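Local coordinates for protein putative mannose-1-phosphate guanylyl transferase (Thermus thermophilus, PDB 2CU2) that probably transfers a guanylyl group from GTP to mannose 1-phosphate, giving GDP-mannose and pyrophosphate, at residues G86-G91 with I231-G236; A100-V105 with E127-G132; A123-A128 with F133-G138. All coordinates share one frame; numbering follows the deposited sequence.

Contact 1 of 3, residues G86-G91 with I231-G236; sequences GAVLLG and ISIDYG
A chi1 of 170° sets CG1 of Val88 opposite the main-chain nitrogen and CG2 beside it, so that both methyls meet Ile233, whose own CG1 also lies opposite N (chi1 -173°) and whose chain then bends at chi2 (63°). The two branched side chains cross at about a right angle. Val88 CG2 rests against Ile233 CG1 at 4.1 Å, touching the adjacent CB as well. The other valine methyl, Val88 CG1, approaches the end of the isoleucine, 4.1 Å from Ile233 CD1. Each methyl of the valine thus has a different part of the isoleucine as its neighbour. Next to this pair the chains approach through backbone alone: Gly86 N lies 4.3 Å from Ile231 O, too far for a bond. Polar ties to helix 83-98 lie just before Gly86, where Ile231 shares a backbone bond with Ala85 and Ile233 N is bonded to Thr84 OG1. Ser232 is the N-cap of helix 233-238. Its OG accepts from Tyr235 N at 2.9 Å, while Gly236 N bonds to Ser232 O. The cap closes the first turn of the helix, in which Ile233 faces Val88. Leu89 packs on helix 206-216. Within the nucleotidyl transferase domain the contact therefore joins two helices distant in sequence by a small touch whose side-chain part is apolar; with no hydrogen bond across it, it probably relies on van der Waals contact and burial, and directionality is left to the neighbouring backbone bonds and the serine cap.

Contact 2 of 3, residues A100-V105 with E127-G132; sequences AERLLV and EAAEEG
Arg102 lays the outer part of its chain along Ala129, with NE 3.6 Å from the methyl CB of Ala129 and CD of the arginine next to the same methyl. The carbonyl O of Ala129 sits over one face of the guanidinium. It is very close to the group there, yet the angles are poor for a hydrogen bond, so the detail of this approach is doubtful. With CG opposite the carbonyl carbon (chi1 -70°), a bend at chi2 (-77°) curls the side chain over its own backbone, and this brings NH1 to Glu101 O at 2.9 Å. That bond lies in the guanidinium plane, but it meets the carbonyl from above the carbonyl's own plane. At another corner, NE donates to Leu126 O of helix 115-128, 3.0 Å away. NH2 reaches a water through a weak bond, and the water in turn donates to Glu127 O at 3.0 Å. The direct bonds to Glu101 O and Leu126 O, with the weak water link, probably limit the rotation of the flat end, and its positive charge is probably favourable beside the C-terminal part of a helix. Glu130 makes no salt bridge with it: its OE2 stays 6.8 Å from Arg102 NH2, and the carboxylate pairs with Arg245. Ala129 itself is the centre of an inverse gamma turn. Strand 102-107, helix 115-128 and strand 134-139 follow one another as a beta-alpha-beta crossover, with strand 184-192 running antiparallel between the two strands, an arrangement that belongs to the mixed, Rossmann-like sheet of GT-A nucleotidyltransferases.

Contact 3 of 3, residues A123-A128 with F133-G138; sequences ATMLEA and FVVALG
Apolar contacts between side chains carry most of the interface, and Met125 and Val135 lie at its middle. The thioether chain passes obliquely over the valine, Met125 CG standing 3.6 Å from Val135 CG1. Farther out, Met125 SD meets CB of Leu137 at 3.9 Å, the two side chains crossing at about a right angle. The other valine methyl, Val135 CG2, faces the helix at Ala128, 4.0 Å from its CB. Since CG1 of Val135 is anti to N (chi1 -169°), the two methyls part, one to the methionine and the other to the alanine. Helix 115-128 here lies on the mixed sheet of the GT-A fold, as the helical arm of a beta-alpha-beta crossover: the short axes of residues 123-128 and 134-138 pass 8.0 Å apart at 157°, so that the chain nearly reverses before entering strand 134-139. Contacts of side chain with backbone form the second kind. A bend at chi3 (58°) folds the methionine's end back over the strand, where Met125 CE comes to 3.4 Å from Val135 O. In the reverse sense, Val135 CG2 fits against the helix backbone, 3.5 Å from Met125 O. With an alanine in place of Met125 the thioether arm is gone, which would probably open a gap between helix and sheet, costing Leu137 CB its sulfur contact and Val135 CG1 its neighbour CG. Hydrogen bonds do not cross between the segments. Among the polar interactions leaving them, some run to basic residues by strand 244-249: Ala128 O accepts from Arg245, and the ring of Phe133, whose CB lies 3.8 Å from Ala128 O, makes cation-pi contacts with Arg243 and Arg245.

Contacts 2 and 3 are neighbours, their centres about 7 Å apart. Both use helix 115-128 and share Glu127 and Ala128, yet they differ in chemistry: contact 3 is buried and apolar against the sheet, while contact 2, nearer the surface, relies on an arginine among backbone carbonyls and a water. Leu104 CD1 packs on Leu126 CD2, joining the two. Contact 1 is also buried and apolar, but smaller, and pairs helices instead of helix and strand. It meets contact 2 through helix 83-98 and the strand that follows it, where Val88 touches Val105 and Gly91 touches Leu103. Contacts 1 and 3 do not touch, their nearest atoms being about 7 Å apart.

Contact 1 of 3, residues G86-G91 with I231-G236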
ATOM      1  N   GLY A  86     -12.742  17.150 -31.961  1.00 34.06           N
ATOM      2  CA  GLY A  86     -13.825  17.981 -31.453  1.00 33.16           C
ATOM      3  C   GLY A  86     -13.282  19.194 -30.693  1.00 33.85           C
ATOM      4  O   GLY A  86     -13.723  20.320 -30.876  1.00 33.47           O
ATOM      5  N   ALA A  87     -12.282  18.988 -29.841  1.00 32.46           N
ATOM      6  CA  ALA A  87     -11.681  20.103 -29.120  1.00 31.15           C
ATOM      7  C   ALA A  87     -11.041  21.083 -30.109  1.00 29.83           C
ATOM      8  O   ALA A  87     -11.157  22.295 -29.956  1.00 29.71           O
ATOM      9  CB  ALA A  87     -10.638  19.590 -28.130  1.00 31.99           C
ATOM     10  N   VAL A  88     -10.370  20.560 -31.129  1.00 29.37           N
ATOM     11  CA  VAL A  88      -9.729  21.418 -32.122  1.00 28.05           C
ATOM     12  C   VAL A  88     -10.784  22.246 -32.869  1.00 29.75           C
ATOM     13  O   VAL A  88     -10.561  23.416 -33.182  1.00 29.31           O
ATOM     14  CB  VAL A  88      -8.899  20.584 -33.122  1.00 26.72           C
ATOM     15  CG1 VAL A  88      -8.454  21.451 -34.287  1.00 25.96           C
ATOM     16  CG2 VAL A  88      -7.669  19.999 -32.413  1.00 27.03           C
ATOM     17  N   LEU A  89     -11.930  21.633 -33.147  1.00 29.42           N
ATOM     18  CA  LEU A  89     -13.023  22.328 -33.821  1.00 30.53           C
ATOM     19  C   LEU A  89     -13.392  23.582 -33.031  1.00 30.60           C
ATOM     20  O   LEU A  89     -13.489  24.671 -33.588  1.00 31.10           O
ATOM     21  CB  LEU A  89     -14.247  21.414 -33.927  1.00 29.11           C
ATOM     22  CG  LEU A  89     -15.589  22.105 -34.201  1.00 30.28           C
ATOM     23  CD1 LEU A  89     -15.571  22.732 -35.584  1.00 29.09           C
ATOM     24  CD2 LEU A  89     -16.722  21.087 -34.083  1.00 31.19           C
ATOM     25  N   LEU A  90     -13.589  23.423 -31.728  1.00 31.85           N
ATOM     26  CA  LEU A  90     -13.964  24.540 -30.873  1.00 33.73           C
ATOM     27  C   LEU A  90     -12.871  25.612 -30.844  1.00 33.78           C
ATOM     28  O   LEU A  90     -13.126  26.808 -30.835  1.00 33.92           O
ATOM     29  CB  LEU A  90     -14.196  24.002 -29.461  1.00 33.86           C
ATOM     30  CG  LEU A  90     -15.277  22.921 -29.414  1.00 35.53           C
ATOM     31  CD1 LEU A  90     -15.684  22.564 -27.981  1.00 35.08           C
ATOM     32  CD2 LEU A  90     -16.560  23.341 -30.129  1.00 36.27           C
ATOM     33  N   GLY A  91     -11.612  25.138 -30.783  1.00 32.68           N
ATOM     34  CA  GLY A  91     -10.496  26.072 -30.745  1.00 31.34           C
ATOM     35  C   GLY A  91     -10.439  26.929 -32.009  1.00 30.97           C
ATOM     36  O   GLY A  91     -10.140  28.115 -31.981  1.00 29.82           O
ATOM     37  N   ILE A 231     -13.622  11.481 -33.044  1.00 40.98           N
ATOM     38  CA  ILE A 231     -12.387  11.138 -33.741  1.00 40.92           C
ATOM     39  C   ILE A 231     -11.239  12.055 -33.324  1.00 41.44           C
ATOM     40  O   ILE A 231     -11.420  13.224 -33.001  1.00 40.51           O
ATOM     41  CB  ILE A 231     -12.637  11.246 -35.251  1.00 42.31           C
ATOM     42  CG1 ILE A 231     -11.447  10.682 -36.026  1.00 43.83           C
ATOM     43  CG2 ILE A 231     -12.802  12.721 -35.649  1.00 42.26           C
ATOM     44  CD1 ILE A 231     -11.710  10.587 -37.528  1.00 43.82           C
ATOM     45  N   SER A 232     -10.018  11.480 -33.283  1.00 39.64           N
ATOM     46  CA  SER A 232      -8.853  12.291 -32.961  1.00 40.31           C
ATOM     47  C   SER A 232      -8.476  13.178 -34.144  1.00 40.16           C
ATOM     48  O   SER A 232      -8.839  12.931 -35.284  1.00 40.66           O
ATOM     49  CB  SER A 232      -7.688  11.362 -32.610  1.00 39.89           C
ATOM     50  OG  SER A 232      -7.009  10.976 -33.800  1.00 40.45           O
ATOM     51  N   ILE A 233      -7.766  14.275 -33.840  1.00 39.88           N
ATOM     52  CA  ILE A 233      -7.345  15.146 -34.925  1.00 40.28           C
ATOM     53  C   ILE A 233      -6.235  14.493 -35.751  1.00 41.27           C
ATOM     54  O   ILE A 233      -6.034  14.782 -36.923  1.00 39.65           O
ATOM     55  CB  ILE A 233      -6.857  16.458 -34.319  1.00 40.58           C
ATOM     56  CG1 ILE A 233      -6.573  17.473 -35.427  1.00 40.62           C
ATOM     57  CG2 ILE A 233      -5.546  16.214 -33.549  1.00 39.53           C
ATOM     58  CD1 ILE A 233      -7.834  17.838 -36.214  1.00 40.30           C
ATOM     59  N   ASP A 234      -5.480  13.600 -35.081  1.00 42.95           N
ATOM     60  CA  ASP A 234      -4.399  12.902 -35.766  1.00 46.16           C
ATOM     61  C   ASP A 234      -4.929  12.002 -36.886  1.00 46.63           C
ATOM     62  O   ASP A 234      -4.411  11.962 -37.994  1.00 47.07           O
ATOM     63  CB  ASP A 234      -3.654  12.052 -34.734  1.00 48.78           C
ATOM     64  CG  ASP A 234      -3.012  12.962 -33.695  1.00 51.28           C
ATOM     65  OD1 ASP A 234      -3.735  13.425 -32.813  1.00 54.67           O
ATOM     66  OD2 ASP A 234      -1.807  13.180 -33.767  1.00 52.16           O
ATOM     67  N   TYR A 235      -5.979  11.231 -36.548  1.00 48.38           N
ATOM     68  CA  TYR A 235      -6.535  10.296 -37.521  1.00 49.64           C
ATOM     69  C   TYR A 235      -7.482  10.989 -38.503  1.00 48.63           C
ATOM     70  O   TYR A 235      -7.545  10.676 -39.684  1.00 47.61           O
ATOM     71  CB  TYR A 235      -7.292   9.210 -36.753  1.00 53.57           C
ATOM     72  CG  TYR A 235      -7.922   8.253 -37.704  1.00 58.99           C
ATOM     73  CD1 TYR A 235      -7.123   7.460 -38.522  1.00 60.79           C
ATOM     74  CD2 TYR A 235      -9.307   8.083 -37.719  1.00 60.57           C
ATOM     75  CE1 TYR A 235      -7.698   6.494 -39.335  1.00 62.81           C
ATOM     76  CE2 TYR A 235      -9.884   7.123 -38.539  1.00 63.16           C
ATOM     77  CZ  TYR A 235      -9.086   6.332 -39.346  1.00 63.91           C
ATOM     78  OH  TYR A 235      -9.649   5.359 -40.148  1.00 65.44           O
ATOM     79  N   GLY A 236      -8.262  11.944 -37.963  1.00 47.25           N
ATOM     80  CA  GLY A 236      -9.279  12.590 -38.783  1.00 45.24           C
ATOM     81  C   GLY A 236      -8.679  13.571 -39.796  1.00 44.00           C
ATOM     82  O   GLY A 236      -9.222  13.813 -40.866  1.00 42.63           O
TER

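Contact 2 of 3, residues A100-V105 with E127-G132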
ATOM      1  N   ALA A 100      -7.492  35.471 -34.963  1.00 44.12           N
ATOM      2  CA  ALA A 100      -6.149  34.945 -34.743  1.00 44.07           C
ATOM      3  C   ALA A 100      -5.472  34.546 -36.057  1.00 44.07           C
ATOM      4  O   ALA A 100      -6.087  34.006 -36.965  1.00 44.38           O
ATOM      5  CB  ALA A 100      -6.258  33.727 -33.824  1.00 43.42           C
ATOM      6  N   GLU A 101      -4.179  34.831 -36.143  1.00 43.63           N
ATOM      7  CA  GLU A 101      -3.393  34.496 -37.330  1.00 44.43           C
ATOM      8  C   GLU A 101      -2.762  33.119 -37.170  1.00 42.27           C
ATOM      9  O   GLU A 101      -2.365  32.484 -38.146  1.00 40.66           O
ATOM     10  CB  GLU A 101      -2.278  35.519 -37.536  1.00 48.56           C
ATOM     11  CG  GLU A 101      -2.751  36.906 -37.915  1.00 53.85           C
ATOM     12  CD  GLU A 101      -1.692  37.955 -37.645  1.00 56.42           C
ATOM     13  OE1 GLU A 101      -1.692  38.521 -36.532  1.00 58.91           O
ATOM     14  OE2 GLU A 101      -0.858  38.203 -38.539  1.00 58.27           O
ATOM     15  N   ARG A 102      -2.661  32.671 -35.925  1.00 40.56           N
ATOM     16  CA  ARG A 102      -2.068  31.378 -35.632  1.00 39.16           C
ATOM     17  C   ARG A 102      -2.757  30.715 -34.453  1.00 36.98           C
ATOM     18  O   ARG A 102      -3.164  31.382 -33.495  1.00 35.42           O
ATOM     19  CB  ARG A 102      -0.581  31.540 -35.298  1.00 40.75           C
ATOM     20  CG  ARG A 102       0.306  31.933 -36.460  1.00 42.21           C
ATOM     21  CD  ARG A 102       0.594  30.746 -37.359  1.00 45.21           C
ATOM     22  NE  ARG A 102       1.587  31.074 -38.380  1.00 48.21           N
ATOM     23  CZ  ARG A 102       1.331  31.778 -39.480  1.00 49.00           C
ATOM     24  NH1 ARG A 102       0.104  32.228 -39.708  1.00 48.28           N
ATOM     25  NH2 ARG A 102       2.306  32.039 -40.343  1.00 49.59           N
ATOM     26  N   LEU A 103      -2.896  29.398 -34.533  1.00 34.53           N
ATOM     27  CA  LEU A 103      -3.482  28.642 -33.440  1.00 33.94           C
ATOM     28  C   LEU A 103      -2.525  27.511 -33.084  1.00 34.87           C
ATOM     29  O   LEU A 103      -2.104  26.732 -33.941  1.00 35.00           O
ATOM     30  CB  LEU A 103      -4.854  28.064 -33.811  1.00 31.06           C
ATOM     31  CG  LEU A 103      -5.461  27.212 -32.692  1.00 31.29           C
ATOM     32  CD1 LEU A 103      -5.665  28.060 -31.443  1.00 30.74           C
ATOM     33  CD2 LEU A 103      -6.774  26.593 -33.156  1.00 29.27           C
ATOM     34  N   LEU A 104      -2.180  27.446 -31.808  1.00 33.92           N
ATOM     35  CA  LEU A 104      -1.283  26.425 -31.304  1.00 34.61           C
ATOM     36  C   LEU A 104      -2.167  25.434 -30.538  1.00 33.68           C
ATOM     37  O   LEU A 104      -3.008  25.840 -29.736  1.00 35.17           O
ATOM     38  CB  LEU A 104      -0.266  27.095 -30.382  1.00 35.73           C
ATOM     39  CG  LEU A 104       1.144  26.538 -30.234  1.00 37.10           C
ATOM     40  CD1 LEU A 104       1.714  26.131 -31.586  1.00 37.17           C
ATOM     41  CD2 LEU A 104       1.999  27.619 -29.582  1.00 38.54           C
ATOM     42  N   VAL A 105      -2.008  24.146 -30.814  1.00 31.41           N
ATOM     43  CA  VAL A 105      -2.805  23.130 -30.136  1.00 31.08           C
ATOM     44  C   VAL A 105      -1.893  22.203 -29.342  1.00 32.29           C
ATOM     45  O   VAL A 105      -0.970  21.608 -29.896  1.00 33.61           O
ATOM     46  CB  VAL A 105      -3.615  22.285 -31.148  1.00 29.33           C
ATOM     47  CG1 VAL A 105      -4.237  21.091 -30.449  1.00 28.40           C
ATOM     48  CG2 VAL A 105      -4.693  23.139 -31.791  1.00 28.14           C
ATOM     49  N   GLU A 127       6.352  29.771 -36.920  1.00 41.94           N
ATOM     50  CA  GLU A 127       6.988  30.315 -38.113  1.00 45.80           C
ATOM     51  C   GLU A 127       6.816  29.388 -39.319  1.00 46.09           C
ATOM     52  O   GLU A 127       6.600  29.814 -40.446  1.00 47.67           O
ATOM     53  CB  GLU A 127       8.476  30.505 -37.816  1.00 49.12           C
ATOM     54  CG  GLU A 127       8.723  31.566 -36.748  1.00 56.14           C
ATOM     55  CD  GLU A 127      10.106  32.147 -36.938  1.00 60.39           C
ATOM     56  OE1 GLU A 127      11.051  31.382 -37.058  1.00 60.69           O
ATOM     57  OE2 GLU A 127      10.225  33.368 -36.978  1.00 63.84           O
ATOM     58  N   ALA A 128       6.958  28.076 -39.057  1.00 45.38           N
ATOM     59  CA  ALA A 128       6.880  27.110 -40.146  1.00 43.98           C
ATOM     60  C   ALA A 128       5.443  26.959 -40.642  1.00 43.80           C
ATOM     61  O   ALA A 128       5.157  26.312 -41.640  1.00 43.46           O
ATOM     62  CB  ALA A 128       7.399  25.767 -39.628  1.00 44.28           C
ATOM     63  N   ALA A 129       4.518  27.558 -39.868  1.00 44.35           N
ATOM     64  CA  ALA A 129       3.108  27.472 -40.224  1.00 47.71           C
ATOM     65  C   ALA A 129       2.708  28.555 -41.229  1.00 49.40           C
ATOM     66  O   ALA A 129       1.891  29.426 -40.959  1.00 49.09           O
ATOM     67  CB  ALA A 129       2.289  27.624 -38.942  1.00 46.12           C
ATOM     68  N   GLU A 130       3.354  28.508 -42.411  1.00 52.46           N
ATOM     69  CA  GLU A 130       2.994  29.446 -43.467  1.00 54.69           C
ATOM     70  C   GLU A 130       1.681  29.034 -44.143  1.00 56.03           C
ATOM     71  O   GLU A 130       0.950  28.172 -43.673  1.00 57.16           O
ATOM     72  CB  GLU A 130       4.133  29.471 -44.489  1.00 55.36           C
ATOM     73  CG  GLU A 130       5.451  29.956 -43.874  1.00 57.57           C
ATOM     74  CD  GLU A 130       6.496  30.081 -44.958  1.00 59.97           C
ATOM     75  OE1 GLU A 130       6.670  29.137 -45.714  1.00 61.70           O
ATOM     76  OE2 GLU A 130       7.138  31.129 -45.032  1.00 61.08           O
ATOM     77  N   GLU A 131       1.370  29.710 -45.264  1.00 56.86           N
ATOM     78  CA  GLU A 131       0.123  29.401 -45.956  1.00 57.59           C
ATOM     79  C   GLU A 131       0.074  27.941 -46.418  1.00 56.11           C
ATOM     80  O   GLU A 131       0.842  27.505 -47.265  1.00 56.39           O
ATOM     81  CB  GLU A 131      -0.017  30.340 -47.157  1.00 60.72           C
ATOM     82  CG  GLU A 131      -1.413  30.271 -47.783  1.00 63.38           C
ATOM     83  CD  GLU A 131      -1.722  31.576 -48.480  1.00 66.36           C
ATOM     84  OE1 GLU A 131      -0.868  32.450 -48.495  1.00 68.25           O
ATOM     85  OE2 GLU A 131      -2.827  31.709 -49.006  1.00 66.81           O
ATOM     86  N   GLY A 132      -0.900  27.196 -45.862  1.00 54.57           N
ATOM     87  CA  GLY A 132      -1.182  25.866 -46.391  1.00 52.38           C
ATOM     88  C   GLY A 132      -0.667  24.788 -45.433  1.00 50.73           C
ATOM     89  O   GLY A 132      -1.220  23.702 -45.312  1.00 51.48           O
TER
HETATM   90  O   HOH W   1       5.632  32.630 -40.614  1.00 60.97           O

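Contact 3 of 3, residues A123-A128 with F133-G138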
ATOM      1  N   ALA A 123       7.840  28.124 -30.927  1.00 34.87           N
ATOM      2  CA  ALA A 123       8.062  29.369 -31.659  1.00 35.66           C
ATOM      3  C   ALA A 123       8.398  29.021 -33.100  1.00 36.14           C
ATOM      4  O   ALA A 123       7.894  29.640 -34.042  1.00 35.51           O
ATOM      5  CB  ALA A 123       9.206  30.162 -31.029  1.00 35.58           C
ATOM      6  N   THR A 124       9.247  28.013 -33.269  1.00 35.71           N
ATOM      7  CA  THR A 124       9.642  27.589 -34.603  1.00 35.02           C
ATOM      8  C   THR A 124       8.469  26.994 -35.376  1.00 34.81           C
ATOM      9  O   THR A 124       8.386  27.131 -36.594  1.00 35.59           O
ATOM     10  CB  THR A 124      10.789  26.574 -34.530  1.00 34.81           C
ATOM     11  OG1 THR A 124      11.925  27.207 -33.926  1.00 36.91           O
ATOM     12  CG2 THR A 124      11.167  26.086 -35.915  1.00 33.30           C
ATOM     13  N   MET A 125       7.552  26.343 -34.666  1.00 33.94           N
ATOM     14  CA  MET A 125       6.385  25.755 -35.315  1.00 33.73           C
ATOM     15  C   MET A 125       5.480  26.859 -35.855  1.00 34.49           C
ATOM     16  O   MET A 125       4.934  26.746 -36.949  1.00 34.42           O
ATOM     17  CB  MET A 125       5.617  24.874 -34.327  1.00 33.31           C
ATOM     18  CG  MET A 125       6.206  23.469 -34.166  1.00 32.54           C
ATOM     19  SD  MET A 125       5.331  22.465 -32.936  1.00 33.51           S
ATOM     20  CE  MET A 125       3.664  22.468 -33.617  1.00 33.38           C
ATOM     21  N   LEU A 126       5.331  27.930 -35.085  1.00 35.04           N
ATOM     22  CA  LEU A 126       4.504  29.053 -35.507  1.00 38.04           C
ATOM     23  C   LEU A 126       5.033  29.631 -36.822  1.00 40.29           C
ATOM     24  O   LEU A 126       4.260  29.923 -37.737  1.00 40.07           O
ATOM     25  CB  LEU A 126       4.492  30.134 -34.424  1.00 35.56           C
ATOM     26  CG  LEU A 126       3.862  29.701 -33.100  1.00 36.01           C
ATOM     27  CD1 LEU A 126       4.063  30.783 -32.040  1.00 35.33           C
ATOM     28  CD2 LEU A 126       2.378  29.422 -33.317  1.00 33.85           C
ATOM     29  N   GLU A 127       6.352  29.771 -36.920  1.00 41.94           N
ATOM     30  CA  GLU A 127       6.988  30.315 -38.113  1.00 45.80           C
ATOM     31  C   GLU A 127       6.816  29.388 -39.319  1.00 46.09           C
ATOM     32  O   GLU A 127       6.600  29.814 -40.446  1.00 47.67           O
ATOM     33  CB  GLU A 127       8.476  30.505 -37.816  1.00 49.12           C
ATOM     34  CG  GLU A 127       8.723  31.566 -36.748  1.00 56.14           C
ATOM     35  CD  GLU A 127      10.106  32.147 -36.938  1.00 60.39           C
ATOM     36  OE1 GLU A 127      11.051  31.382 -37.058  1.00 60.69           O
ATOM     37  OE2 GLU A 127      10.225  33.368 -36.978  1.00 63.84           O
ATOM     38  N   ALA A 128       6.958  28.076 -39.057  1.00 45.38           N
ATOM     39  CA  ALA A 128       6.880  27.110 -40.146  1.00 43.98           C
ATOM     40  C   ALA A 128       5.443  26.959 -40.642  1.00 43.80           C
ATOM     41  O   ALA A 128       5.157  26.312 -41.640  1.00 43.46           O
ATOM     42  CB  ALA A 128       7.399  25.767 -39.628  1.00 44.28           C
ATOM     43  N   PHE A 133       0.403  25.117 -44.704  1.00 49.27           N
ATOM     44  CA  PHE A 133       1.079  24.098 -43.905  1.00 47.48           C
ATOM     45  C   PHE A 133       0.435  23.919 -42.526  1.00 45.83           C
ATOM     46  O   PHE A 133       0.116  24.877 -41.833  1.00 46.80           O
ATOM     47  CB  PHE A 133       2.551  24.495 -43.760  1.00 47.29           C
ATOM     48  CG  PHE A 133       3.241  24.404 -45.093  1.00 47.85           C
ATOM     49  CD1 PHE A 133       3.413  25.553 -45.855  1.00 48.01           C
ATOM     50  CD2 PHE A 133       3.645  23.173 -45.583  1.00 47.56           C
ATOM     51  CE1 PHE A 133       3.984  25.465 -47.117  1.00 49.34           C
ATOM     52  CE2 PHE A 133       4.217  23.093 -46.850  1.00 46.81           C
ATOM     53  CZ  PHE A 133       4.386  24.236 -47.622  1.00 47.32           C
ATOM     54  N   VAL A 134       0.294  22.624 -42.192  1.00 42.60           N
ATOM     55  CA  VAL A 134       0.071  22.262 -40.802  1.00 42.21           C
ATOM     56  C   VAL A 134       1.374  21.763 -40.177  1.00 39.95           C
ATOM     57  O   VAL A 134       2.120  20.993 -40.767  1.00 39.51           O
ATOM     58  CB  VAL A 134      -0.991  21.161 -40.748  1.00 42.74           C
ATOM     59  CG1 VAL A 134      -0.389  19.832 -41.200  1.00 44.82           C
ATOM     60  CG2 VAL A 134      -1.512  21.013 -39.329  1.00 44.20           C
ATOM     61  N   VAL A 135       1.740  22.237 -38.989  1.00 36.55           N
ATOM     62  CA  VAL A 135       3.011  21.863 -38.373  1.00 33.52           C
ATOM     63  C   VAL A 135       2.842  20.956 -37.155  1.00 33.89           C
ATOM     64  O   VAL A 135       1.982  21.193 -36.308  1.00 34.04           O
ATOM     65  CB  VAL A 135       3.811  23.129 -37.934  1.00 34.31           C
ATOM     66  CG1 VAL A 135       5.246  22.743 -37.545  1.00 31.69           C
ATOM     67  CG2 VAL A 135       3.820  24.162 -39.057  1.00 31.40           C
ATOM     68  N   ALA A 136       3.678  19.923 -37.068  1.00 31.15           N
ATOM     69  CA  ALA A 136       3.631  18.985 -35.953  1.00 30.50           C
ATOM     70  C   ALA A 136       4.955  18.965 -35.197  1.00 31.53           C
ATOM     71  O   ALA A 136       5.993  19.402 -35.714  1.00 30.43           O
ATOM     72  CB  ALA A 136       3.290  17.579 -36.456  1.00 30.47           C
ATOM     73  N   LEU A 137       4.901  18.469 -33.962  1.00 32.28           N
ATOM     74  CA  LEU A 137       6.077  18.374 -33.095  1.00 32.15           C
ATOM     75  C   LEU A 137       6.536  16.932 -33.052  1.00 32.78           C
ATOM     76  O   LEU A 137       5.741  16.029 -32.783  1.00 33.45           O
ATOM     77  CB  LEU A 137       5.743  18.833 -31.668  1.00 30.61           C
ATOM     78  CG  LEU A 137       6.782  18.541 -30.562  1.00 30.24           C
ATOM     79  CD1 LEU A 137       8.022  19.410 -30.743  1.00 27.86           C
ATOM     80  CD2 LEU A 137       6.154  18.809 -29.195  1.00 29.08           C
ATOM     81  N   GLY A 138       7.820  16.724 -33.318  1.00 32.02           N
ATOM     82  CA  GLY A 138       8.382  15.388 -33.300  1.00 30.81           C
ATOM     83  C   GLY A 138       9.462  15.262 -32.237  1.00 31.42           C
ATOM     84  O   GLY A 138      10.066  16.253 -31.828  1.00 32.12           O
TER